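Local coordinates for protein Myo-inositol phosphohydrolase (Mitsuokella multacida, PDB 4WU3) that probably removes phosphate from inositol hexakisphosphate as a protein-tyrosine-phosphatase-like phytase, and binds inositol tetrakisphosphate in its pockets, at residues T372-K383 with S569-Y578. The protein carries 2 engineered substitutions. Residues are numbered along the deposited sequence; the frame is centred on the assembly and turned at random.
Sequences TGKGFTPTPTRK and SRQYLLGGNY
Arg-570 sets CG between its backbone N and carbonyl carbon (chi1 68°), then runs extended to NE, which carries the guanidinium out to the backbone of Thr-381 and Lys-383. Tyr-578 turns CG away from its own N (chi1 -160°), which swings the ring toward Thr-372 and the turn from Gly-373 to Phe-376.

Arg-570 NH2 donates to Thr-381 O at 2.8 Å, with the oxygen in the guanidinium plane. NH1 and NH2 both grip Lys-383 O, each at 3.1 Å and from the same face of that carbonyl. NH1 also forms a salt bridge with Asp-555 of helix 545-558. A leucine in place of Arg-570 would probably leave both carbonyls without these donors and Asp-555 without its cation.

In the middle, Ser-569 OG accepts a nearly straight bond from Thr-377 N (2.9 Å, 164°). The same hydroxyl donates a hydrogen bond to Gly-565 O, one turn back in helix 564-573. Leu-573 CD1 packs against Pro-380 CD at a tight 3.5 Å.

At the other end, Tyr-578 OH donates to Lys-374 O at 2.6 Å, from above the carbonyl plane. That carbonyl belongs to the type II turn. Thr-372 CG2 lies over the Tyr-572 ring in a CH-pi contact, 4.2 Å from its centroid, and also sits over one face of Phe-376.

The contact lies in the second PTP-like phytase region, with the Tyr-578 side chain about 10 Å from a bound inositol tetrakisphosphate. The loop before helix 385-388 is tied along the C-terminal part of helix 564-573 and the turn that follows. Polar bonds reach its main chain, Thr-372, Phe-376 and Pro-380 add apolar packing, and together they probably hold its course.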
# COMPACT_ATOMS: atom_id res chain seq x y z
N THR A 372 -19.37 32.07 -8.46
CA THR A 372 -18.60 33.10 -9.14
C THR A 372 -17.15 33.01 -8.63
O THR A 372 -16.60 31.92 -8.56
CB THR A 372 -19.20 34.52 -8.97
OG1 THR A 372 -19.21 34.90 -7.59
CG2 THR A 372 -20.64 34.56 -9.48
N GLY A 373 -16.55 34.14 -8.28
CA GLY A 373 -15.15 34.15 -7.84
C GLY A 373 -14.58 35.55 -7.81
O GLY A 373 -15.32 36.53 -7.74
N LYS A 374 -13.25 35.64 -7.85
CA LYS A 374 -12.55 36.92 -7.76
C LYS A 374 -12.97 37.89 -8.86
O LYS A 374 -12.94 37.57 -10.04
CB LYS A 374 -11.03 36.69 -7.82
CG LYS A 374 -10.19 37.95 -7.72
CD LYS A 374 -8.70 37.66 -7.83
CE LYS A 374 -7.87 38.94 -7.69
NZ LYS A 374 -6.43 38.71 -7.98
N GLY A 375 -13.38 39.09 -8.45
CA GLY A 375 -13.70 40.17 -9.39
C GLY A 375 -15.17 40.22 -9.79
O GLY A 375 -15.57 41.08 -10.57
N PHE A 376 -15.97 39.31 -9.27
CA PHE A 376 -17.36 39.23 -9.72
C PHE A 376 -18.18 40.45 -9.32
O PHE A 376 -18.23 40.83 -8.15
CB PHE A 376 -18.07 37.99 -9.19
CG PHE A 376 -19.55 38.01 -9.45
CD1 PHE A 376 -20.04 37.80 -10.72
CD2 PHE A 376 -20.45 38.30 -8.43
CE1 PHE A 376 -21.40 37.85 -10.98
CE2 PHE A 376 -21.81 38.35 -8.67
CZ PHE A 376 -22.28 38.12 -9.96
N THR A 377 -18.83 41.04 -10.31
CA THR A 377 -19.81 42.08 -10.05
C THR A 377 -21.11 41.77 -10.77
O THR A 377 -21.11 41.26 -11.89
CB THR A 377 -19.32 43.47 -10.48
OG1 THR A 377 -20.41 44.39 -10.33
CG2 THR A 377 -18.86 43.48 -11.93
N PRO A 378 -22.24 42.09 -10.13
CA PRO A 378 -23.53 41.89 -10.78
C PRO A 378 -23.82 42.95 -11.85
O PRO A 378 -24.76 42.79 -12.63
CB PRO A 378 -24.53 41.98 -9.61
CG PRO A 378 -23.82 42.73 -8.53
CD PRO A 378 -22.35 42.56 -8.74
N THR A 379 -23.00 43.99 -11.91
CA THR A 379 -23.26 45.12 -12.80
C THR A 379 -22.02 45.51 -13.61
O THR A 379 -21.54 46.64 -13.52
CB THR A 379 -23.74 46.36 -12.01
OG1 THR A 379 -22.73 46.78 -11.09
CG2 THR A 379 -25.01 46.04 -11.24
N PRO A 380 -21.50 44.58 -14.43
CA PRO A 380 -20.34 44.88 -15.24
C PRO A 380 -20.73 45.74 -16.43
O PRO A 380 -21.90 45.77 -16.80
CB PRO A 380 -19.88 43.51 -15.72
CG PRO A 380 -21.15 42.74 -15.82
CD PRO A 380 -22.04 43.25 -14.71
N THR A 381 -19.75 46.42 -17.02
CA THR A 381 -20.01 47.23 -18.20
C THR A 381 -20.37 46.30 -19.35
O THR A 381 -19.84 45.20 -19.45
CB THR A 381 -18.80 48.09 -18.60
OG1 THR A 381 -19.08 48.77 -19.82
CG2 THR A 381 -17.54 47.22 -18.79
N ARG A 382 -21.26 46.76 -20.22
CA ARG A 382 -21.63 46.02 -21.42
C ARG A 382 -20.92 46.59 -22.63
O ARG A 382 -21.32 46.38 -23.78
CB ARG A 382 -23.14 46.07 -21.66
CG ARG A 382 -23.97 45.12 -20.81
CD ARG A 382 -25.38 44.94 -21.37
NE ARG A 382 -25.42 44.00 -22.50
CZ ARG A 382 -26.07 42.83 -22.49
NH1 ARG A 382 -26.04 42.05 -23.55
NH2 ARG A 382 -26.77 42.45 -21.42
N LYS A 383 -19.84 47.31 -22.37
CA LYS A 383 -19.13 47.98 -23.44
C LYS A 383 -18.47 47.03 -24.44
O LYS A 383 -17.70 46.14 -24.08
CB LYS A 383 -18.10 48.92 -22.84
CG LYS A 383 -17.27 49.59 -23.89
CD LYS A 383 -16.02 48.78 -24.16
CE LYS A 383 -15.38 49.34 -25.40
NZ LYS A 383 -14.02 48.80 -25.61
N SER A 569 -17.47 38.52 -15.30
CA SER A 569 -18.80 38.73 -14.78
C SER A 569 -19.86 38.75 -15.90
O SER A 569 -20.88 38.08 -15.81
CB SER A 569 -18.84 40.00 -13.95
OG SER A 569 -17.96 39.89 -12.83
N ARG A 570 -19.63 39.50 -16.97
CA ARG A 570 -20.63 39.54 -18.01
C ARG A 570 -20.73 38.22 -18.77
O ARG A 570 -21.83 37.79 -19.11
CB ARG A 570 -20.42 40.73 -18.94
CG ARG A 570 -19.18 40.68 -19.81
CD ARG A 570 -18.83 42.10 -20.21
NE ARG A 570 -18.03 42.16 -21.43
CZ ARG A 570 -17.70 43.29 -22.02
NH1 ARG A 570 -16.98 43.28 -23.12
NH2 ARG A 570 -18.08 44.45 -21.53
N GLN A 571 -19.60 37.56 -19.01
CA GLN A 571 -19.64 36.23 -19.66
C GLN A 571 -20.43 35.23 -18.78
O GLN A 571 -21.13 34.35 -19.30
CB GLN A 571 -18.24 35.71 -19.98
CG GLN A 571 -17.51 36.48 -21.08
CD GLN A 571 -18.33 36.64 -22.34
OE1 GLN A 571 -19.11 35.76 -22.72
NE2 GLN A 571 -18.16 37.77 -23.00
N TYR A 572 -20.31 35.37 -17.46
CA TYR A 572 -21.11 34.57 -16.54
C TYR A 572 -22.57 34.98 -16.64
O TYR A 572 -23.46 34.14 -16.82
CB TYR A 572 -20.62 34.71 -15.09
CG TYR A 572 -21.57 34.10 -14.08
CD1 TYR A 572 -21.61 32.74 -13.87
CD2 TYR A 572 -22.44 34.89 -13.34
CE1 TYR A 572 -22.48 32.17 -12.97
CE2 TYR A 572 -23.31 34.34 -12.42
CZ TYR A 572 -23.33 32.97 -12.24
OH TYR A 572 -24.19 32.38 -11.32
N LEU A 573 -22.81 36.29 -16.55
CA LEU A 573 -24.17 36.80 -16.54
C LEU A 573 -24.90 36.44 -17.82
O LEU A 573 -26.10 36.21 -17.81
CB LEU A 573 -24.19 38.30 -16.32
CG LEU A 573 -23.79 38.69 -14.89
CD1 LEU A 573 -23.64 40.18 -14.75
CD2 LEU A 573 -24.81 38.16 -13.90
N LEU A 574 -24.17 36.37 -18.93
CA LEU A 574 -24.81 36.08 -20.21
C LEU A 574 -25.14 34.61 -20.37
O LEU A 574 -25.80 34.24 -21.33
CB LEU A 574 -23.93 36.56 -21.36
CG LEU A 574 -23.89 38.08 -21.47
CD1 LEU A 574 -22.68 38.56 -22.25
CD2 LEU A 574 -25.18 38.58 -22.09
N GLY A 575 -24.68 33.77 -19.43
CA GLY A 575 -25.02 32.35 -19.43
C GLY A 575 -23.86 31.37 -19.44
O GLY A 575 -24.09 30.15 -19.49
N GLY A 576 -22.63 31.87 -19.40
CA GLY A 576 -21.46 31.02 -19.23
C GLY A 576 -21.31 30.65 -17.77
O GLY A 576 -22.17 30.97 -16.94
N ASN A 577 -20.23 29.95 -17.42
CA ASN A 577 -19.88 29.81 -16.02
C ASN A 577 -18.92 30.93 -15.69
O ASN A 577 -18.71 31.82 -16.54
CB ASN A 577 -19.32 28.43 -15.68
CG ASN A 577 -18.01 28.11 -16.36
OD1 ASN A 577 -17.32 28.99 -16.88
ND2 ASN A 577 -17.64 26.83 -16.35
N TYR A 578 -18.36 30.93 -14.48
CA TYR A 578 -17.35 31.91 -14.10
C TYR A 578 -15.98 31.25 -14.25
O TYR A 578 -15.69 30.27 -13.54
CB TYR A 578 -17.56 32.38 -12.66
CG TYR A 578 -16.87 33.69 -12.35
CD1 TYR A 578 -17.41 34.89 -12.80
CD2 TYR A 578 -15.69 33.74 -11.61
CE1 TYR A 578 -16.79 36.09 -12.54
CE2 TYR A 578 -15.07 34.94 -11.34
CZ TYR A 578 -15.62 36.11 -11.81
OH TYR A 578 -15.02 37.32 -11.55